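Local coordinates for protein RNA-dependent RNA Polymerase (Bombyx mori cytoplasmic polyhedrosis virus, PDB 6TZ0) that synthesises RNA on an RNA template, carrying out both transcription and genome replication for a double-stranded RNA virus, at residues 420-425 / 448-453; 920-925 / 985-990. All coordinates share one frame; numbering follows the deposited sequence.

Interaction 1: residues 420-425 / 448-453; sequences FLTTSS and SRIVMQ
L421, in the last turn of helix 413-422, sets its isobutyl group against R449, I450 and Q453 of helix 449-455, and its CB and two methyls each find a different neighbour. CG lies anti to the carbonyl carbon (chi1 -68°), and from it the two methyls part. CD1 meets Q453 CG at 3.7 Å and also touches its CB, while CD2 rests on R449 CB at 3.8 Å with R449 CD close by; the leucine crosses both partner side chains at about a right angle. Lower down, L421 CB meets I450 CD1 at 4.0 Å in an apolar contact. The same I450 CD1 reaches T422 CG2 at 3.7 Å: I450 CG1 lies anti to its backbone N (chi1 -164°), and chi2 of 66° then sets CD1 against both partners. T422 OG1 turns back to carbonyls of its own helix, on L418 and N419, leaving the methyl for the contact. R449 meets L421 and S425 chiefly through its aliphatic part: S425 CB lies 4.1 Å from R449 CD, and the chain, extended from CG to NE, delivers the guanidinium to L492 O through NH2 and to N494 OD1 through NH1. S448 is the N-cap of the second helix, its OG accepting a weak bond from V451 N at 3.4 Å. L937 of helix 927-937 adds apolar cover to I450 and Q453. The arrangement is a helix-helix contact, the end of one helix packed on the capped start of the next, within the central polymerase domain of a reovirus-type RNA-dependent RNA polymerase.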
ATOM      1  N   PHE A 420       3.574   6.891  12.392  1.00 39.11           N
ATOM      2  CA  PHE A 420       3.297   6.373  11.063  1.00 39.11           C
ATOM      3  C   PHE A 420       4.397   5.426  10.609  1.00 39.11           C
ATOM      4  O   PHE A 420       4.138   4.476   9.864  1.00 39.11           O
ATOM      5  CB  PHE A 420       3.148   7.555  10.112  1.00 39.11           C
ATOM      6  CG  PHE A 420       2.835   7.185   8.707  1.00 39.11           C
ATOM      7  CD1 PHE A 420       1.559   6.800   8.343  1.00 39.11           C
ATOM      8  CD2 PHE A 420       3.813   7.266   7.735  1.00 39.11           C
ATOM      9  CE1 PHE A 420       1.273   6.483   7.038  1.00 39.11           C
ATOM     10  CE2 PHE A 420       3.535   6.945   6.436  1.00 39.11           C
ATOM     11  CZ  PHE A 420       2.260   6.564   6.089  1.00 39.11           C
ATOM     12  N   LEU A 421       5.633   5.679  11.036  1.00 39.19           N
ATOM     13  CA  LEU A 421       6.714   4.758  10.698  1.00 39.19           C
ATOM     14  C   LEU A 421       6.658   3.495  11.548  1.00 39.19           C
ATOM     15  O   LEU A 421       6.863   2.388  11.036  1.00 39.19           O
ATOM     16  CB  LEU A 421       8.068   5.444  10.848  1.00 39.19           C
ATOM     17  CG  LEU A 421       8.332   6.542   9.831  1.00 39.19           C
ATOM     18  CD1 LEU A 421       9.647   7.187  10.145  1.00 39.19           C
ATOM     19  CD2 LEU A 421       8.328   5.984   8.431  1.00 39.19           C
ATOM     20  N   THR A 422       6.388   3.634  12.850  1.00 44.66           N
ATOM     21  CA  THR A 422       6.328   2.452  13.710  1.00 44.66           C
ATOM     22  C   THR A 422       5.072   1.631  13.446  1.00 44.66           C
ATOM     23  O   THR A 422       5.077   0.409  13.625  1.00 44.66           O
ATOM     24  CB  THR A 422       6.380   2.843  15.185  1.00 44.66           C
ATOM     25  OG1 THR A 422       5.266   3.685  15.500  1.00 44.66           O
ATOM     26  CG2 THR A 422       7.671   3.559  15.517  1.00 44.66           C
ATOM     27  N   THR A 423       3.989   2.278  13.033  1.00 48.50           N
ATOM     28  CA  THR A 423       2.704   1.619  12.857  1.00 48.50           C
ATOM     29  C   THR A 423       2.102   2.006  11.515  1.00 48.50           C
ATOM     30  O   THR A 423       1.873   3.193  11.258  1.00 48.50           O
ATOM     31  CB  THR A 423       1.738   1.991  13.987  1.00 48.50           C
ATOM     32  OG1 THR A 423       2.259   1.529  15.240  1.00 48.50           O
ATOM     33  CG2 THR A 423       0.369   1.383  13.743  1.00 48.50           C
ATOM     34  N   SER A 424       1.870   0.996  10.669  1.00 55.45           N
ATOM     35  CA  SER A 424       1.074   1.103   9.439  1.00 55.45           C
ATOM     36  C   SER A 424       1.680   2.083   8.430  1.00 55.45           C
ATOM     37  O   SER A 424       1.042   3.045   7.999  1.00 55.45           O
ATOM     38  CB  SER A 424      -0.382   1.463   9.754  1.00 55.45           C
ATOM     39  OG  SER A 424      -1.151   1.581   8.569  1.00 55.45           O
ATOM     40  N   SER A 425       2.928   1.830   8.059  1.00 61.03           N
ATOM     41  CA  SER A 425       3.488   2.443   6.865  1.00 61.03           C
ATOM     42  C   SER A 425       2.896   1.756   5.630  1.00 61.03           C
ATOM     43  O   SER A 425       2.587   0.561   5.685  1.00 61.03           O
ATOM     44  CB  SER A 425       5.015   2.330   6.892  1.00 61.03           C
ATOM     45  OG  SER A 425       5.436   0.981   6.928  1.00 61.03           O
ATOM     46  N   SER A 448      13.786  -1.874   7.365  1.00 51.80           N
ATOM     47  CA  SER A 448      12.716  -1.221   8.095  1.00 51.80           C
ATOM     48  C   SER A 448      12.856   0.287   7.985  1.00 51.80           C
ATOM     49  O   SER A 448      13.967   0.821   7.939  1.00 51.80           O
ATOM     50  CB  SER A 448      12.734  -1.630   9.563  1.00 51.80           C
ATOM     51  OG  SER A 448      13.871  -1.098  10.199  1.00 51.80           O
ATOM     52  N   ARG A 449      11.717   0.975   7.954  1.00 42.83           N
ATOM     53  CA  ARG A 449      11.735   2.425   7.849  1.00 42.83           C
ATOM     54  C   ARG A 449      12.155   3.080   9.155  1.00 42.83           C
ATOM     55  O   ARG A 449      12.677   4.197   9.141  1.00 42.83           O
ATOM     56  CB  ARG A 449      10.365   2.931   7.416  1.00 42.83           C
ATOM     57  CG  ARG A 449      10.026   2.561   6.002  1.00 42.83           C
ATOM     58  CD  ARG A 449       8.739   3.198   5.556  1.00 42.83           C
ATOM     59  NE  ARG A 449       8.432   2.842   4.178  1.00 42.83           N
ATOM     60  CZ  ARG A 449       8.882   3.506   3.121  1.00 42.83           C
ATOM     61  NH1 ARG A 449       9.657   4.565   3.280  1.00 42.83           N
ATOM     62  NH2 ARG A 449       8.555   3.116   1.903  1.00 42.83           N
ATOM     63  N   ILE A 450      11.974   2.396  10.280  1.00 43.09           N
ATOM     64  CA  ILE A 450      12.276   3.038  11.552  1.00 43.09           C
ATOM     65  C   ILE A 450      13.779   2.991  11.856  1.00 43.09           C
ATOM     66  O   ILE A 450      14.316   3.926  12.455  1.00 43.09           O
ATOM     67  CB  ILE A 450      11.405   2.426  12.667  1.00 43.09           C
ATOM     68  CG1 ILE A 450      11.410   3.318  13.904  1.00 43.09           C
ATOM     69  CG2 ILE A 450      11.803   1.003  13.002  1.00 43.09           C
ATOM     70  CD1 ILE A 450      10.744   4.656  13.675  1.00 43.09           C
ATOM     71  N   VAL A 451      14.501   1.971  11.388  1.00 45.24           N
ATOM     72  CA  VAL A 451      15.954   1.977  11.530  1.00 45.24           C
ATOM     73  C   VAL A 451      16.579   2.957  10.547  1.00 45.24           C
ATOM     74  O   VAL A 451      17.540   3.661  10.877  1.00 45.24           O
ATOM     75  CB  VAL A 451      16.504   0.544  11.372  1.00 45.24           C
ATOM     76  CG1 VAL A 451      18.015   0.517  11.308  1.00 45.24           C
ATOM     77  CG2 VAL A 451      16.062  -0.293  12.542  1.00 45.24           C
ATOM     78  N   MET A 452      16.004   3.054   9.348  1.00 43.49           N
ATOM     79  CA  MET A 452      16.400   4.068   8.374  1.00 43.49           C
ATOM     80  C   MET A 452      16.185   5.478   8.911  1.00 43.49           C
ATOM     81  O   MET A 452      16.999   6.374   8.667  1.00 43.49           O
ATOM     82  CB  MET A 452      15.613   3.839   7.085  1.00 43.49           C
ATOM     83  CG  MET A 452      15.743   4.865   5.975  1.00 43.49           C
ATOM     84  SD  MET A 452      17.294   5.049   5.100  1.00 43.49           S
ATOM     85  CE  MET A 452      17.014   6.626   4.300  1.00 43.49           C
ATOM     86  N   GLN A 453      15.111   5.687   9.667  1.00 40.86           N
ATOM     87  CA  GLN A 453      14.868   6.996  10.259  1.00 40.86           C
ATOM     88  C   GLN A 453      15.787   7.246  11.449  1.00 40.86           C
ATOM     89  O   GLN A 453      16.203   8.383  11.689  1.00 40.86           O
ATOM     90  CB  GLN A 453      13.395   7.110  10.654  1.00 40.86           C
ATOM     91  CG  GLN A 453      12.997   8.441  11.251  1.00 40.86           C
ATOM     92  CD  GLN A 453      13.167   9.587  10.291  1.00 40.86           C
ATOM     93  OE1 GLN A 453      12.803   9.497   9.125  1.00 40.86           O
ATOM     94  NE2 GLN A 453      13.741  10.673  10.774  1.00 40.86           N
TER

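Interaction 2: residues 920-925 / 985-990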
ATOM      1  N   VAL A 920      16.523 -18.692  10.429  1.00 90.62           N
ATOM      2  CA  VAL A 920      17.364 -17.715   9.750  1.00 90.62           C
ATOM      3  C   VAL A 920      18.051 -16.855  10.802  1.00 90.62           C
ATOM      4  O   VAL A 920      17.392 -16.176  11.597  1.00 90.62           O
ATOM      5  CB  VAL A 920      16.540 -16.857   8.786  1.00 90.62           C
ATOM      6  CG1 VAL A 920      17.413 -15.796   8.151  1.00 90.62           C
ATOM      7  CG2 VAL A 920      15.887 -17.726   7.728  1.00 90.62           C
ATOM      8  N   LYS A 921      19.377 -16.887  10.818  1.00 89.78           N
ATOM      9  CA  LYS A 921      20.154 -16.184  11.826  1.00 89.78           C
ATOM     10  C   LYS A 921      20.705 -14.886  11.254  1.00 89.78           C
ATOM     11  O   LYS A 921      21.376 -14.890  10.218  1.00 89.78           O
ATOM     12  CB  LYS A 921      21.294 -17.061  12.343  1.00 89.78           C
ATOM     13  CG  LYS A 921      22.153 -16.389  13.395  1.00 89.78           C
ATOM     14  CD  LYS A 921      21.342 -16.035  14.622  1.00 89.78           C
ATOM     15  CE  LYS A 921      20.930 -17.275  15.378  1.00 89.78           C
ATOM     16  NZ  LYS A 921      20.205 -16.940  16.631  1.00 89.78           N
ATOM     17  N   LYS A 922      20.425 -13.785  11.939  1.00 87.12           N
ATOM     18  CA  LYS A 922      20.901 -12.463  11.562  1.00 87.12           C
ATOM     19  C   LYS A 922      22.109 -12.111  12.414  1.00 87.12           C
ATOM     20  O   LYS A 922      22.185 -12.498  13.585  1.00 87.12           O
ATOM     21  CB  LYS A 922      19.807 -11.405  11.744  1.00 87.12           C
ATOM     22  CG  LYS A 922      18.875 -11.209  10.551  1.00 87.12           C
ATOM     23  CD  LYS A 922      17.881 -12.344  10.366  1.00 87.12           C
ATOM     24  CE  LYS A 922      16.857 -12.383  11.480  1.00 87.12           C
ATOM     25  NZ  LYS A 922      15.871 -13.472  11.263  1.00 87.12           N
ATOM     26  N   GLU A 923      23.054 -11.385  11.828  1.00 81.38           N
ATOM     27  CA  GLU A 923      24.265 -10.979  12.528  1.00 81.38           C
ATOM     28  C   GLU A 923      24.073  -9.535  12.981  1.00 81.38           C
ATOM     29  O   GLU A 923      24.072  -8.614  12.160  1.00 81.38           O
ATOM     30  CB  GLU A 923      25.487 -11.148  11.628  1.00 81.38           C
ATOM     31  CG  GLU A 923      26.799 -11.225  12.383  1.00 81.38           C
ATOM     32  CD  GLU A 923      27.425  -9.876  12.601  1.00 81.38           C
ATOM     33  OE1 GLU A 923      27.265  -9.015  11.718  1.00 81.38           O
ATOM     34  OE2 GLU A 923      28.065  -9.674  13.654  1.00 81.38           O
ATOM     35  N   ASP A 924      23.909  -9.345  14.286  1.00 77.11           N
ATOM     36  CA  ASP A 924      23.420  -8.086  14.825  1.00 77.11           C
ATOM     37  C   ASP A 924      24.527  -7.043  14.937  1.00 77.11           C
ATOM     38  O   ASP A 924      25.720  -7.352  14.904  1.00 77.11           O
ATOM     39  CB  ASP A 924      22.790  -8.302  16.200  1.00 77.11           C
ATOM     40  CG  ASP A 924      21.502  -9.095  16.134  1.00 77.11           C
ATOM     41  OD1 ASP A 924      20.826  -9.056  15.083  1.00 77.11           O
ATOM     42  OD2 ASP A 924      21.159  -9.746  17.142  1.00 77.11           O
ATOM     43  N   ILE A 925      24.104  -5.786  15.074  1.00 70.39           N
ATOM     44  CA  ILE A 925      25.003  -4.669  15.339  1.00 70.39           C
ATOM     45  C   ILE A 925      25.280  -4.597  16.834  1.00 70.39           C
ATOM     46  O   ILE A 925      24.629  -5.285  17.629  1.00 70.39           O
ATOM     47  CB  ILE A 925      24.427  -3.339  14.819  1.00 70.39           C
ATOM     48  CG1 ILE A 925      23.105  -3.020  15.505  1.00 70.39           C
ATOM     49  CG2 ILE A 925      24.224  -3.385  13.327  1.00 70.39           C
ATOM     50  CD1 ILE A 925      22.604  -1.630  15.214  1.00 70.39           C
ATOM     51  N   LYS A 985      25.069  -7.941   5.168  1.00 78.07           N
ATOM     52  CA  LYS A 985      23.978  -8.078   4.214  1.00 78.07           C
ATOM     53  C   LYS A 985      23.542  -9.516   3.977  1.00 78.07           C
ATOM     54  O   LYS A 985      22.562  -9.731   3.256  1.00 78.07           O
ATOM     55  CB  LYS A 985      24.362  -7.445   2.874  1.00 78.07           C
ATOM     56  CG  LYS A 985      25.483  -8.155   2.145  1.00 78.07           C
ATOM     57  CD  LYS A 985      25.836  -7.429   0.858  1.00 78.07           C
ATOM     58  CE  LYS A 985      26.988  -8.104   0.129  1.00 78.07           C
ATOM     59  NZ  LYS A 985      26.612  -9.440  -0.413  1.00 78.07           N
ATOM     60  N   GLU A 986      24.228 -10.498   4.552  1.00 82.98           N
ATOM     61  CA  GLU A 986      23.854 -11.892   4.377  1.00 82.98           C
ATOM     62  C   GLU A 986      23.464 -12.525   5.708  1.00 82.98           C
ATOM     63  O   GLU A 986      23.954 -12.140   6.773  1.00 82.98           O
ATOM     64  CB  GLU A 986      24.987 -12.691   3.722  1.00 82.98           C
ATOM     65  CG  GLU A 986      26.234 -12.895   4.573  1.00 82.98           C
ATOM     66  CD  GLU A 986      27.265 -11.796   4.396  1.00 82.98           C
ATOM     67  OE1 GLU A 986      26.925 -10.734   3.835  1.00 82.98           O
ATOM     68  OE2 GLU A 986      28.423 -11.997   4.817  1.00 82.98           O
ATOM     69  N   THR A 987      22.550 -13.492   5.634  1.00 87.72           N
ATOM     70  CA  THR A 987      22.080 -14.243   6.787  1.00 87.72           C
ATOM     71  C   THR A 987      22.281 -15.732   6.546  1.00 87.72           C
ATOM     72  O   THR A 987      22.301 -16.195   5.403  1.00 87.72           O
ATOM     73  CB  THR A 987      20.595 -13.981   7.079  1.00 87.72           C
ATOM     74  OG1 THR A 987      19.806 -14.401   5.961  1.00 87.72           O
ATOM     75  CG2 THR A 987      20.343 -12.508   7.345  1.00 87.72           C
ATOM     76  N   THR A 988      22.420 -16.480   7.639  1.00 91.20           N
ATOM     77  CA  THR A 988      22.657 -17.914   7.588  1.00 91.20           C
ATOM     78  C   THR A 988      21.497 -18.664   8.227  1.00 91.20           C
ATOM     79  O   THR A 988      20.762 -18.118   9.053  1.00 91.20           O
ATOM     80  CB  THR A 988      23.959 -18.287   8.301  1.00 91.20           C
ATOM     81  OG1 THR A 988      23.863 -17.931   9.685  1.00 91.20           O
ATOM     82  CG2 THR A 988      25.134 -17.554   7.678  1.00 91.20           C
ATOM     83  N   VAL A 989      21.342 -19.925   7.837  1.00 92.51           N
ATOM     84  CA  VAL A 989      20.299 -20.789   8.376  1.00 92.51           C
ATOM     85  C   VAL A 989      20.920 -21.731   9.397  1.00 92.51           C
ATOM     86  O   VAL A 989      21.831 -22.500   9.073  1.00 92.51           O
ATOM     87  CB  VAL A 989      19.593 -21.574   7.263  1.00 92.51           C
ATOM     88  CG1 VAL A 989      18.649 -22.596   7.859  1.00 92.51           C
ATOM     89  CG2 VAL A 989      18.837 -20.624   6.357  1.00 92.51           C
ATOM     90  N   GLN A 990      20.423 -21.677  10.628  1.00 95.07           N
ATOM     91  CA  GLN A 990      20.882 -22.533  11.710  1.00 95.07           C
ATOM     92  C   GLN A 990      19.807 -23.557  12.041  1.00 95.07           C
ATOM     93  O   GLN A 990      18.680 -23.189  12.387  1.00 95.07           O
ATOM     94  CB  GLN A 990      21.217 -21.707  12.951  1.00 95.07           C
ATOM     95  CG  GLN A 990      21.725 -22.527  14.116  1.00 95.07           C
ATOM     96  CD  GLN A 990      22.055 -21.675  15.321  1.00 95.07           C
ATOM     97  OE1 GLN A 990      21.881 -20.458  15.300  1.00 95.07           O
ATOM     98  NE2 GLN A 990      22.529 -22.312  16.383  1.00 95.07           N
TER
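K921 and T988 form the hydrogen-bonded pair of a small two-stranded antiparallel sheet, strands 919-921 and 988-990, on the surface of the C-terminal region. K921 N donates to T988 O at 2.6 Å, and T988 N returns a bond to K921 O at 3.2 Å; a backbone bond between Q990 and E919 belongs to the same sheet, and another between E923 and A983 links the chains beyond it, out of that register. V920 and V989 make the adjoining non-hydrogen-bonded pair, with their CG2 methyls loosely in touch. The K921 side chain, on the other face with T988, can be followed outward. CB lies 3.5 Å from T988 O and 3.8 Å from T988 OG1. CG stands anti to the backbone N (chi1 180°), and bends at chi2 and chi3 then turn the chain alongside Q990, both side chains pointing the same way. There CE comes to 3.3 Å from Q990 OE1, while the amino group, NZ, is 4.1 Å from that oxygen. V920 CG1 lies 3.5 Å from T987 OG1. K922 lays its CG beside T987 CG2 and then doubles back on its own backbone, where NZ donates to V920 O at 3.1 Å from 46° above the carbonyl plane.

In the fold
The two contacts illustrate how chemistry can follow location. Interaction 1 is buried in the central polymerase domain and joins two helices through methyl and methylene groups, the R449 guanidinium being hydrogen-bonded by L492 and N494. Interaction 2 lies at the surface of the C-terminal region and joins two strands through backbone bonds, with long lysine side chains running beside Q990 and T987. They share no element and do not touch: the centres of interactions 1 and 2 are about 21 Å apart and their nearest atoms about 6 Å. Yet they are neighbours through the chain. Helix 927-937, which follows 920-925, ends with L937 against interaction 1, and S980, shortly before 985-990, bonds to S448 there.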